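Local coordinates for protein L-serine ammonia-lyase (Rhizomucor miehei CAU432, PDB 5C3U) that binds pyridoxal-5'-phosphate and belongs to the family of pyridoxal-phosphate-dependent enzymes, at residues S17-T22 and V160-T165; R54-F59 and V82-Y87; Y61-V64 and N70-F73; S111-T114 and H118-L121. One frame throughout, in Å; residues are numbered along the deposited sequence.

Interaction 1: S17-T22 and V160-T165; sequences SLHVAT and VQELKT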
loop_
_atom_site.group_PDB
_atom_site.type_symbol
_atom_site.label_atom_id
_atom_site.label_comp_id
_atom_site.label_asym_id
_atom_site.label_seq_id
_atom_site.Cartn_x
_atom_site.Cartn_y
_atom_site.Cartn_z
ATOM N N SER A 17 11.458 11.354 11.176
ATOM C CA SER A 17 10.408 10.462 10.677
ATOM C C SER A 17 10.230 9.177 11.480
ATOM O O SER A 17 11.166 8.693 12.130
ATOM C CB SER A 17 10.653 10.126 9.203
ATOM O OG SER A 17 11.627 9.103 9.079
ATOM N N LEU A 18 9.018 8.625 11.399
ATOM C CA LEU A 18 8.634 7.426 12.118
ATOM C C LEU A 18 8.898 6.123 11.325
ATOM O O LEU A 18 8.982 5.041 11.898
ATOM C CB LEU A 18 7.166 7.517 12.532
ATOM C CG LEU A 18 6.820 8.474 13.683
ATOM C CD1 LEU A 18 5.331 8.779 13.743
ATOM C CD2 LEU A 18 7.284 7.893 15.008
ATOM N N HIS A 19 9.018 6.241 10.008
ATOM C CA HIS A 19 9.371 5.108 9.154
ATOM C C HIS A 19 10.876 4.893 9.124
ATOM O O HIS A 19 11.665 5.727 9.604
ATOM C CB HIS A 19 8.863 5.357 7.726
ATOM C CG HIS A 19 9.662 6.398 6.983
ATOM N ND1 HIS A 19 9.320 7.700 6.976
ATOM C CD2 HIS A 19 10.823 6.294 6.218
ATOM C CE1 HIS A 19 10.213 8.395 6.241
ATOM N NE2 HIS A 19 11.133 7.535 5.784
ATOM N N VAL A 20 11.285 3.781 8.536
ATOM C CA VAL A 20 12.697 3.399 8.486
ATOM C C VAL A 20 13.069 3.207 7.041
ATOM O O VAL A 20 12.192 3.005 6.200
ATOM C CB VAL A 20 13.005 2.124 9.332
ATOM C CG1 VAL A 20 12.671 2.365 10.793
ATOM C CG2 VAL A 20 12.292 0.873 8.796
ATOM N N ALA A 21 14.357 3.304 6.726
ATOM C CA ALA A 21 14.815 2.912 5.398
ATOM C C ALA A 21 14.739 1.388 5.284
ATOM O O ALA A 21 15.035 0.654 6.236
ATOM C CB ALA A 21 16.222 3.431 5.124
ATOM N N THR A 22 14.271 0.907 4.143
ATOM C CA THR A 22 14.008 -0.519 3.997
ATOM C C THR A 22 14.931 -1.115 2.941
ATOM O O THR A 22 15.375 -0.399 2.048
ATOM C CB THR A 22 12.558 -0.780 3.556
ATOM O OG1 THR A 22 12.298 -0.021 2.375
ATOM C CG2 THR A 22 11.562 -0.400 4.645
ATOM N N VAL A 160 10.990 6.971 -2.906
ATOM C CA VAL A 160 11.716 7.173 -4.164
ATOM C C VAL A 160 13.118 7.727 -3.922
ATOM O O VAL A 160 14.073 7.312 -4.578
ATOM C CB VAL A 160 10.906 8.016 -5.163
ATOM C CG1 VAL A 160 11.739 8.313 -6.403
ATOM C CG2 VAL A 160 9.630 7.273 -5.531
ATOM N N GLN A 161 13.233 8.631 -2.949
ATOM C CA GLN A 161 14.526 9.136 -2.495
ATOM C C GLN A 161 15.443 7.984 -2.078
ATOM O O GLN A 161 16.623 7.955 -2.446
ATOM C CB GLN A 161 14.340 10.138 -1.348
ATOM N N GLU A 162 14.892 7.016 -1.346
ATOM C CA GLU A 162 15.622 5.795 -1.014
ATOM C C GLU A 162 16.011 4.991 -2.258
ATOM O O GLU A 162 17.170 4.580 -2.402
ATOM C CB GLU A 162 14.812 4.920 -0.050
ATOM C CG GLU A 162 14.899 5.342 1.407
ATOM C CD GLU A 162 13.954 4.566 2.320
ATOM O OE1 GLU A 162 13.349 5.202 3.225
ATOM O OE2 GLU A 162 13.817 3.323 2.149
ATOM N N LEU A 163 15.042 4.775 -3.151
ATOM C CA LEU A 163 15.258 3.989 -4.365
ATOM C C LEU A 163 16.379 4.551 -5.235
ATOM O O LEU A 163 17.184 3.783 -5.776
ATOM C CB LEU A 163 13.980 3.895 -5.195
ATOM C CG LEU A 163 12.871 2.940 -4.758
ATOM C CD1 LEU A 163 11.829 2.912 -5.881
ATOM C CD2 LEU A 163 13.411 1.542 -4.489
ATOM N N LYS A 164 16.410 5.880 -5.359
ATOM C CA LYS A 164 17.420 6.596 -6.131
ATOM C C LYS A 164 18.826 6.274 -5.639
ATOM O O LYS A 164 19.725 6.008 -6.446
ATOM C CB LYS A 164 17.174 8.106 -6.063
ATOM C CG LYS A 164 18.181 8.934 -6.845
ATOM C CD LYS A 164 17.703 10.357 -7.053
ATOM C CE LYS A 164 18.298 10.899 -8.339
ATOM N NZ LYS A 164 17.965 12.323 -8.590
ATOM N N THR A 165 19.005 6.301 -4.321
ATOM C CA THR A 165 20.282 5.957 -3.715
ATOM C C THR A 165 20.606 4.483 -3.943
ATOM O O THR A 165 21.685 4.140 -4.441
ATOM C CB THR A 165 20.285 6.284 -2.210
ATOM O OG1 THR A 165 20.103 7.690 -2.044
ATOM C CG2 THR A 165 21.601 5.891 -1.576
HETATM O O HOH W 1 13.448 7.714 4.223
#
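The imidazole of His19 and the carboxylate of Glu162 approach from opposite directions; their planes are 25° apart, and because Glu162 OE1 lies at the ring's edge near its plane, they meet edge-on rather than stacked. Glu162 OE1 is 4.1 Å from His19 NE2, and a water in the plane of the ring closes the gap: it stands 2.8 Å from His19 NE2 and donates to Glu162 OE1 at 2.7 Å. Over one ring face, towards its rim, sits Ser17 OG. The other carboxylate oxygen turns to the backbone. Thr22 N donates to Glu162 OE2 at 3.2 Å with an N-H...O angle of 163°, nearly straight, yet the donor reaches the oxygen from above the carboxylate, 39° out of its plane. Between these two grips Ala21 lies along the acid, its CB 3.8 Å from Glu162 CD. The side chain of Glu162, extended beyond CG, can therefore span from helix 150-166 to the loop ahead of strand 24-26. Both oxygens also have charged partners: Lys41 forms a salt bridge with OE2 and Arg54 with OE1, while Thr22 OG1 bonds to Glu43. With two cations and a backbone N-H converging on it, Glu162 is probably held as a carboxylate, and the N-terminal loop is attached to the helix by polar bonds at the surface of the protein.

Interaction 2: R54-F59 and V82-Y87; sequences RGIGAF and VLAVSY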
loop_
_atom_site.group_PDB
_atom_site.type_symbol
_atom_site.label_atom_id
_atom_site.label_comp_id
_atom_site.label_asym_id
_atom_site.label_seq_id
_atom_site.Cartn_x
_atom_site.Cartn_y
_atom_site.Cartn_z
ATOM N N ARG A 54 5.100 5.053 6.154
ATOM C CA ARG A 54 5.647 6.265 5.511
ATOM C C ARG A 54 4.595 7.373 5.465
ATOM O O ARG A 54 4.795 8.459 6.041
ATOM C CB ARG A 54 6.151 5.985 4.082
ATOM C CG ARG A 54 7.314 5.003 4.021
ATOM C CD ARG A 54 7.791 4.812 2.593
ATOM N NE ARG A 54 8.840 3.801 2.538
ATOM C CZ ARG A 54 10.141 4.057 2.624
ATOM N NH1 ARG A 54 10.993 3.041 2.567
ATOM N NH2 ARG A 54 10.595 5.312 2.751
ATOM N N GLY A 55 3.498 7.121 4.742
ATOM C CA GLY A 55 2.443 8.124 4.574
ATOM C C GLY A 55 1.781 8.494 5.880
ATOM O O GLY A 55 1.641 9.688 6.215
ATOM N N ILE A 56 1.354 7.463 6.626
ATOM C CA ILE A 56 0.592 7.677 7.862
ATOM C C ILE A 56 1.491 8.271 8.940
ATOM O O ILE A 56 1.065 9.173 9.673
ATOM C CB ILE A 56 -0.144 6.399 8.328
ATOM C CG1 ILE A 56 -1.051 5.875 7.205
ATOM C CG2 ILE A 56 -0.899 6.630 9.640
ATOM C CD1 ILE A 56 -2.084 6.876 6.720
ATOM N N GLY A 57 2.742 7.808 8.998
ATOM C CA GLY A 57 3.776 8.385 9.870
ATOM C C GLY A 57 3.934 9.882 9.678
ATOM O O GLY A 57 3.983 10.629 10.648
ATOM N N ALA A 58 3.973 10.324 8.416
ATOM C CA ALA A 58 4.137 11.737 8.111
ATOM C C ALA A 58 2.937 12.561 8.567
ATOM O O ALA A 58 3.106 13.671 9.096
ATOM C CB ALA A 58 4.345 11.921 6.617
ATOM N N PHE A 59 1.728 12.042 8.304
ATOM C CA PHE A 59 0.490 12.705 8.700
ATOM C C PHE A 59 0.437 12.843 10.227
ATOM O O PHE A 59 0.182 13.949 10.754
ATOM C CB PHE A 59 -0.711 11.913 8.183
ATOM C CG PHE A 59 -2.045 12.516 8.541
ATOM C CD1 PHE A 59 -2.724 13.327 7.634
ATOM C CD2 PHE A 59 -2.630 12.249 9.763
ATOM C CE1 PHE A 59 -3.975 13.864 7.970
ATOM C CE2 PHE A 59 -3.866 12.792 10.113
ATOM C CZ PHE A 59 -4.534 13.600 9.201
ATOM N N VAL A 82 -4.883 1.393 10.344
ATOM C CA VAL A 82 -5.151 1.430 11.782
ATOM C C VAL A 82 -3.926 0.970 12.537
ATOM O O VAL A 82 -3.615 1.528 13.578
ATOM C CB VAL A 82 -6.445 0.700 12.251
ATOM C CG1 VAL A 82 -7.666 1.339 11.578
ATOM C CG2 VAL A 82 -6.404 -0.821 12.022
ATOM N N LEU A 83 -3.194 0.003 11.988
ATOM C CA LEU A 83 -1.970 -0.459 12.684
ATOM C C LEU A 83 -0.900 0.650 12.757
ATOM O O LEU A 83 -0.198 0.790 13.774
ATOM C CB LEU A 83 -1.418 -1.725 12.021
ATOM C CG LEU A 83 -2.284 -2.955 12.302
ATOM C CD1 LEU A 83 -1.960 -4.063 11.301
ATOM C CD2 LEU A 83 -2.008 -3.436 13.725
ATOM N N ALA A 84 -0.757 1.411 11.667
ATOM C CA ALA A 84 0.206 2.495 11.588
ATOM C C ALA A 84 -0.193 3.603 12.550
ATOM O O ALA A 84 0.659 4.133 13.269
ATOM C CB ALA A 84 0.306 3.045 10.160
ATOM N N VAL A 85 -1.481 3.925 12.589
ATOM C CA VAL A 85 -1.976 4.974 13.501
ATOM C C VAL A 85 -1.712 4.538 14.957
ATOM O O VAL A 85 -1.221 5.335 15.774
ATOM C CB VAL A 85 -3.458 5.271 13.261
ATOM C CG1 VAL A 85 -4.032 6.190 14.347
ATOM C CG2 VAL A 85 -3.619 5.937 11.891
ATOM N N SER A 86 -2.044 3.284 15.269
ATOM C CA SER A 86 -1.829 2.745 16.643
ATOM C C SER A 86 -0.362 2.861 17.061
ATOM O O SER A 86 -0.034 3.371 18.161
ATOM C CB SER A 86 -2.361 1.304 16.733
ATOM O OG SER A 86 -2.314 0.798 18.056
ATOM N N TYR A 87 0.528 2.428 16.174
ATOM C CA TYR A 87 1.962 2.542 16.403
ATOM C C TYR A 87 2.415 3.986 16.597
ATOM O O TYR A 87 3.134 4.287 17.544
ATOM C CB TYR A 87 2.745 1.875 15.281
ATOM C CG TYR A 87 4.223 2.059 15.422
ATOM C CD1 TYR A 87 4.863 3.135 14.824
ATOM C CD2 TYR A 87 4.979 1.193 16.214
ATOM C CE1 TYR A 87 6.227 3.321 14.954
ATOM C CE2 TYR A 87 6.351 1.385 16.366
ATOM C CZ TYR A 87 6.965 2.440 15.735
ATOM O OH TYR A 87 8.320 2.652 15.866
#
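A chi1 of -56° puts CG1 of Ile56 beside its backbone N and leaves CG2 anti to that N, directed at Ala84 and Val85 of the neighbouring helix. On Val85 a chi1 of 171° does the complementary job, placing CG2 beside the backbone N, where it faces the same methyl. The evidence for a close fit is in the distances: Ile56 CG2 is 3.6 Å from Val85 CG2 and 3.8 Å from Ala84 CB, and Ile56 CB is also 3.8 Å from Ala84 CB. One branch of the isoleucine thus touches both residues, meeting the valine at a slant, while the small Ala84 lets the backbones come near, with Ile56 CA and Ala84 CA 6.4 Å apart. No hydrogen bond crosses the interface, and all three touching residues are buried. Ile152 of helix 150-166 adds to the apolar surroundings of Ile56, and Ile98 of strand 95-100 packs on Val85. The cofactor is not far off: the side chain of Ile56 lies about 7 Å from the bound pyridoxal-5'-phosphate. Helices 52-67 and 79-92, the neighbours in sequence on either side of strand 72-75, pack together here beside the smaller, parallel sheet, an alpha/beta layout characteristic of the fold-type II pyridoxal-phosphate enzymes.

Interaction 3: Y61-V64 and N70-F73; sequences YQAV and NIQF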
loop_
_atom_site.group_PDB
_atom_site.type_symbol
_atom_site.label_atom_id
_atom_site.label_comp_id
_atom_site.label_asym_id
_atom_site.label_seq_id
_atom_site.Cartn_x
_atom_site.Cartn_y
_atom_site.Cartn_z
ATOM N N TYR A 61 2.850 12.580 12.564
ATOM C CA TYR A 61 3.951 13.416 13.059
ATOM C C TYR A 61 3.610 14.897 12.935
ATOM O O TYR A 61 3.723 15.649 13.904
ATOM C CB TYR A 61 5.263 13.081 12.327
ATOM C CG TYR A 61 6.485 13.705 12.977
ATOM C CD1 TYR A 61 6.944 14.967 12.589
ATOM C CD2 TYR A 61 7.125 13.065 14.031
ATOM C CE1 TYR A 61 8.033 15.553 13.221
ATOM C CE2 TYR A 61 8.222 13.631 14.660
ATOM C CZ TYR A 61 8.675 14.868 14.253
ATOM O OH TYR A 61 9.778 15.404 14.887
ATOM N N GLN A 62 3.160 15.309 11.747
ATOM C CA GLN A 62 2.769 16.675 11.497
ATOM C C GLN A 62 1.562 17.107 12.329
ATOM O O GLN A 62 1.518 18.255 12.817
ATOM C CB GLN A 62 2.529 16.913 9.994
ATOM C CG GLN A 62 2.360 18.389 9.621
ATOM C CD GLN A 62 3.479 19.275 10.164
ATOM O OE1 GLN A 62 4.653 19.045 9.902
ATOM N NE2 GLN A 62 3.111 20.300 10.914
ATOM N N ALA A 63 0.586 16.212 12.502
ATOM C CA ALA A 63 -0.567 16.538 13.329
ATOM C C ALA A 63 -0.132 16.908 14.742
ATOM O O ALA A 63 -0.649 17.879 15.314
ATOM C CB ALA A 63 -1.568 15.389 13.372
ATOM N N VAL A 64 0.794 16.130 15.300
ATOM C CA VAL A 64 1.269 16.399 16.658
ATOM C C VAL A 64 2.117 17.683 16.705
ATOM O O VAL A 64 1.986 18.481 17.636
ATOM C CB VAL A 64 2.003 15.197 17.280
ATOM C CG1 VAL A 64 2.668 15.594 18.603
ATOM C CG2 VAL A 64 1.032 14.047 17.523
ATOM N N ASN A 70 -2.470 16.567 23.113
ATOM C CA ASN A 70 -3.798 16.368 23.722
ATOM C C ASN A 70 -4.863 15.938 22.725
ATOM O O ASN A 70 -6.043 15.803 23.072
ATOM C CB ASN A 70 -4.248 17.650 24.442
ATOM C CG ASN A 70 -3.426 17.936 25.676
ATOM O OD1 ASN A 70 -3.005 17.014 26.367
ATOM N ND2 ASN A 70 -3.180 19.219 25.951
ATOM N N ILE A 71 -4.450 15.733 21.479
ATOM C CA ILE A 71 -5.375 15.302 20.437
ATOM C C ILE A 71 -5.696 13.824 20.582
ATOM O O ILE A 71 -5.071 13.106 21.368
ATOM C CB ILE A 71 -4.795 15.554 19.036
ATOM C CG1 ILE A 71 -3.415 14.869 18.900
ATOM C CG2 ILE A 71 -4.745 17.052 18.761
ATOM C CD1 ILE A 71 -2.909 14.777 17.475
ATOM N N GLN A 72 -6.701 13.375 19.835
ATOM C CA GLN A 72 -6.970 11.950 19.713
ATOM C C GLN A 72 -6.867 11.645 18.243
ATOM O O GLN A 72 -7.450 12.372 17.434
ATOM C CB GLN A 72 -8.382 11.592 20.196
ATOM C CG GLN A 72 -8.672 11.934 21.651
ATOM C CD GLN A 72 -9.254 13.327 21.808
ATOM O OE1 GLN A 72 -10.084 13.755 21.007
ATOM N NE2 GLN A 72 -8.814 14.046 22.840
ATOM N N PHE A 73 -6.125 10.598 17.870
ATOM C CA PHE A 73 -6.213 10.161 16.478
ATOM C C PHE A 73 -7.384 9.191 16.378
ATOM O O PHE A 73 -7.581 8.389 17.264
ATOM C CB PHE A 73 -4.937 9.443 16.030
ATOM C CG PHE A 73 -3.761 10.353 15.786
ATOM C CD1 PHE A 73 -3.809 11.322 14.782
ATOM C CD2 PHE A 73 -2.587 10.192 16.487
ATOM C CE1 PHE A 73 -2.711 12.146 14.532
ATOM C CE2 PHE A 73 -1.482 11.015 16.242
ATOM C CZ PHE A 73 -1.556 11.997 15.271
#
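Phe73 runs from its strand towards Ala63 and Val64 of helix 52-67. A chi1 of -74° sets CG beside the backbone N, and although the side chain does not set out towards the helix, the far end of the ring closes on it. At the root, CB packs against Val85 of helix 79-92. Further out, CE1 comes within 3.6 Å of Ala63 CB, the shortest approach between the two segments. CZ, at the tip, is shared: Ala63 CB is 3.9 Å away and Val64 CG2 4.0 Å. Along the other border, CE2 lies 4.1 Å from that same Val64 CG2. The outer end of the ring therefore rests against both helix residues, with the alanine methyl at the edge and near the ring plane, while the valine side chain runs at about a right angle to the phenylalanine. One face of the ring is occupied by Ile71 CD1, 3.8 Å above the plane and displaced towards the rim. That methyl also reaches the helix, 4.0 Å from Val64 CG2, so Ile71 and Phe73 form one apolar surface against the turn carrying Ala63 and Val64. Ile142 of strand 141-143 touches both Ile71 and Phe73. Backbone bonds tie Phe73 to Glu95 and Ile97 on one neighbouring strand and Gln72 to Ile142 on the other, placing strand 72-75 inside the parallel sheet. Every atom in contact is carbon and no polar bond crosses, so the two segments meet here through hydrophobic contact.

Interaction 4: S111-T114 and H118-L121; sequences SIRT and HLIL
Leu119 faces helix 106-114 with its two methyls split between two neighbours: CD1 meets Ile112 and CD2 meets Arg113. Its CG is anti to the backbone N (chi1 179°), which carries the fork out from the strand towards the helix. Against Ile112 the leucine stands at about a right angle, so that CD1 sits across the isoleucine's branches, 4.1 Å from Ile112 CG2 and 4.2 Å from Ile112 CD1. Towards Arg113 the two chains slant past each other. Leu119 CD2 is 4.2 Å from Arg113 CG and 4.1 Å from Arg113 NE, a touch along the arginine's stem up to the start of its guanidinium. A bend at chi3 (-147°) shapes that stem, and its outer part comes nearer to the strand than the direction of its CB would suggest. With Arg113 CA and Leu119 CA 6.7 Å apart, the helix lies close on the strand. Ile112, the buried partner, continues inward to Val82 and Leu83 of helix 79-92 and to Ile98, while Val100 touches Leu119 from the adjacent strand. Helix 106-114 is the crossover of a beta-alpha-beta unit joining strand 95-100 to strand 118-121, an outermost strand of the four-stranded parallel sheet. The contact grades from buried hydrocarbon at Ile112 to the exposed Arg113, whose CG and NE lie against Leu119 CD2; van der Waals contact, hydrophobic at Ile112, joins the segments, with no hydrogen bond or ion pair between them.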
loop_
_atom_site.group_PDB
_atom_site.type_symbol
_atom_site.label_atom_id
_atom_site.label_comp_id
_atom_site.label_asym_id
_atom_site.label_seq_id
_atom_site.Cartn_x
_atom_site.Cartn_y
_atom_site.Cartn_z
ATOM N N SER A 111 -2.387 -6.354 18.606
ATOM C CA SER A 111 -1.360 -5.338 18.388
ATOM C C SER A 111 -1.870 -3.975 18.780
ATOM O O SER A 111 -1.138 -3.188 19.394
ATOM C CB SER A 111 -0.913 -5.290 16.928
ATOM O OG SER A 111 -0.166 -6.437 16.613
ATOM N N ILE A 112 -3.119 -3.689 18.393
ATOM C CA ILE A 112 -3.731 -2.402 18.686
ATOM C C ILE A 112 -3.938 -2.204 20.190
ATOM O O ILE A 112 -3.674 -1.131 20.725
ATOM C CB ILE A 112 -5.046 -2.219 17.906
ATOM C CG1 ILE A 112 -4.766 -2.244 16.398
ATOM C CG2 ILE A 112 -5.742 -0.921 18.314
ATOM C CD1 ILE A 112 -6.003 -2.465 15.565
ATOM N N ARG A 113 -4.396 -3.248 20.872
ATOM C CA ARG A 113 -4.531 -3.202 22.341
ATOM C C ARG A 113 -3.188 -3.042 23.045
ATOM O O ARG A 113 -3.061 -2.236 23.963
ATOM C CB ARG A 113 -5.211 -4.456 22.874
ATOM C CG ARG A 113 -6.694 -4.562 22.580
ATOM C CD ARG A 113 -7.254 -5.792 23.289
ATOM N NE ARG A 113 -8.347 -6.407 22.539
ATOM C CZ ARG A 113 -8.246 -7.526 21.819
ATOM N NH1 ARG A 113 -9.305 -7.986 21.168
ATOM N NH2 ARG A 113 -7.094 -8.192 21.749
ATOM N N THR A 114 -2.190 -3.797 22.606
ATOM C CA THR A 114 -0.848 -3.705 23.187
ATOM C C THR A 114 -0.260 -2.294 23.070
ATOM O O THR A 114 0.454 -1.845 23.959
ATOM C CB THR A 114 0.092 -4.741 22.550
ATOM O OG1 THR A 114 -0.375 -6.057 22.885
ATOM C CG2 THR A 114 1.553 -4.551 23.011
ATOM N N HIS A 118 -7.529 2.621 22.098
ATOM C CA HIS A 118 -8.894 2.200 22.399
ATOM C C HIS A 118 -9.521 1.559 21.201
ATOM O O HIS A 118 -9.758 2.209 20.181
ATOM C CB HIS A 118 -9.689 3.370 22.957
ATOM C CG HIS A 118 -9.023 3.993 24.156
ATOM N ND1 HIS A 118 -8.300 5.128 24.079
ATOM C CD2 HIS A 118 -8.923 3.552 25.477
ATOM C CE1 HIS A 118 -7.790 5.422 25.296
ATOM N NE2 HIS A 118 -8.173 4.457 26.151
ATOM N N LEU A 119 -9.775 0.258 21.318
ATOM C CA LEU A 119 -10.256 -0.529 20.197
ATOM C C LEU A 119 -11.758 -0.743 20.258
ATOM O O LEU A 119 -12.290 -1.169 21.277
ATOM C CB LEU A 119 -9.531 -1.879 20.157
ATOM C CG LEU A 119 -9.911 -2.864 19.050
ATOM C CD1 LEU A 119 -9.612 -2.255 17.681
ATOM C CD2 LEU A 119 -9.147 -4.161 19.256
ATOM N N ILE A 120 -12.439 -0.438 19.156
ATOM C CA ILE A 120 -13.867 -0.690 19.003
ATOM C C ILE A 120 -14.081 -1.658 17.840
ATOM O O ILE A 120 -13.501 -1.477 16.766
ATOM C CB ILE A 120 -14.610 0.641 18.741
ATOM C CG1 ILE A 120 -14.454 1.552 19.965
ATOM C CG2 ILE A 120 -16.080 0.410 18.385
ATOM C CD1 ILE A 120 -14.619 3.022 19.701
ATOM N N LEU A 121 -14.907 -2.682 18.054
ATOM C CA LEU A 121 -15.228 -3.640 17.003
ATOM C C LEU A 121 -16.587 -3.318 16.416
ATOM O O LEU A 121 -17.604 -3.370 17.113
ATOM C CB LEU A 121 -15.172 -5.081 17.532
ATOM C CG LEU A 121 -13.810 -5.776 17.437
ATOM C CD1 LEU A 121 -12.845 -5.284 18.505
ATOM C CD2 LEU A 121 -13.964 -7.292 17.535
#

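In the fold
Interaction 2 is fully buried, interactions 3 and 4 are partly so, and interaction 1 lies at the surface. The chemistry follows that gradient: only aliphatic carbons meet in 2, an aromatic ring joins them in 3, an arginine lays its chain, up to NE, on a leucine in 4, and charge, water and backbone bonding take over in 1. Helix 52-67 serves both 2 and 3, while 3 and 4 reach different strands of the same four-stranded sheet. Interaction 2 touches each of the others: by a salt bridge on the side of interaction 1, by apolar packing towards 3, and by van der Waals packing towards 4.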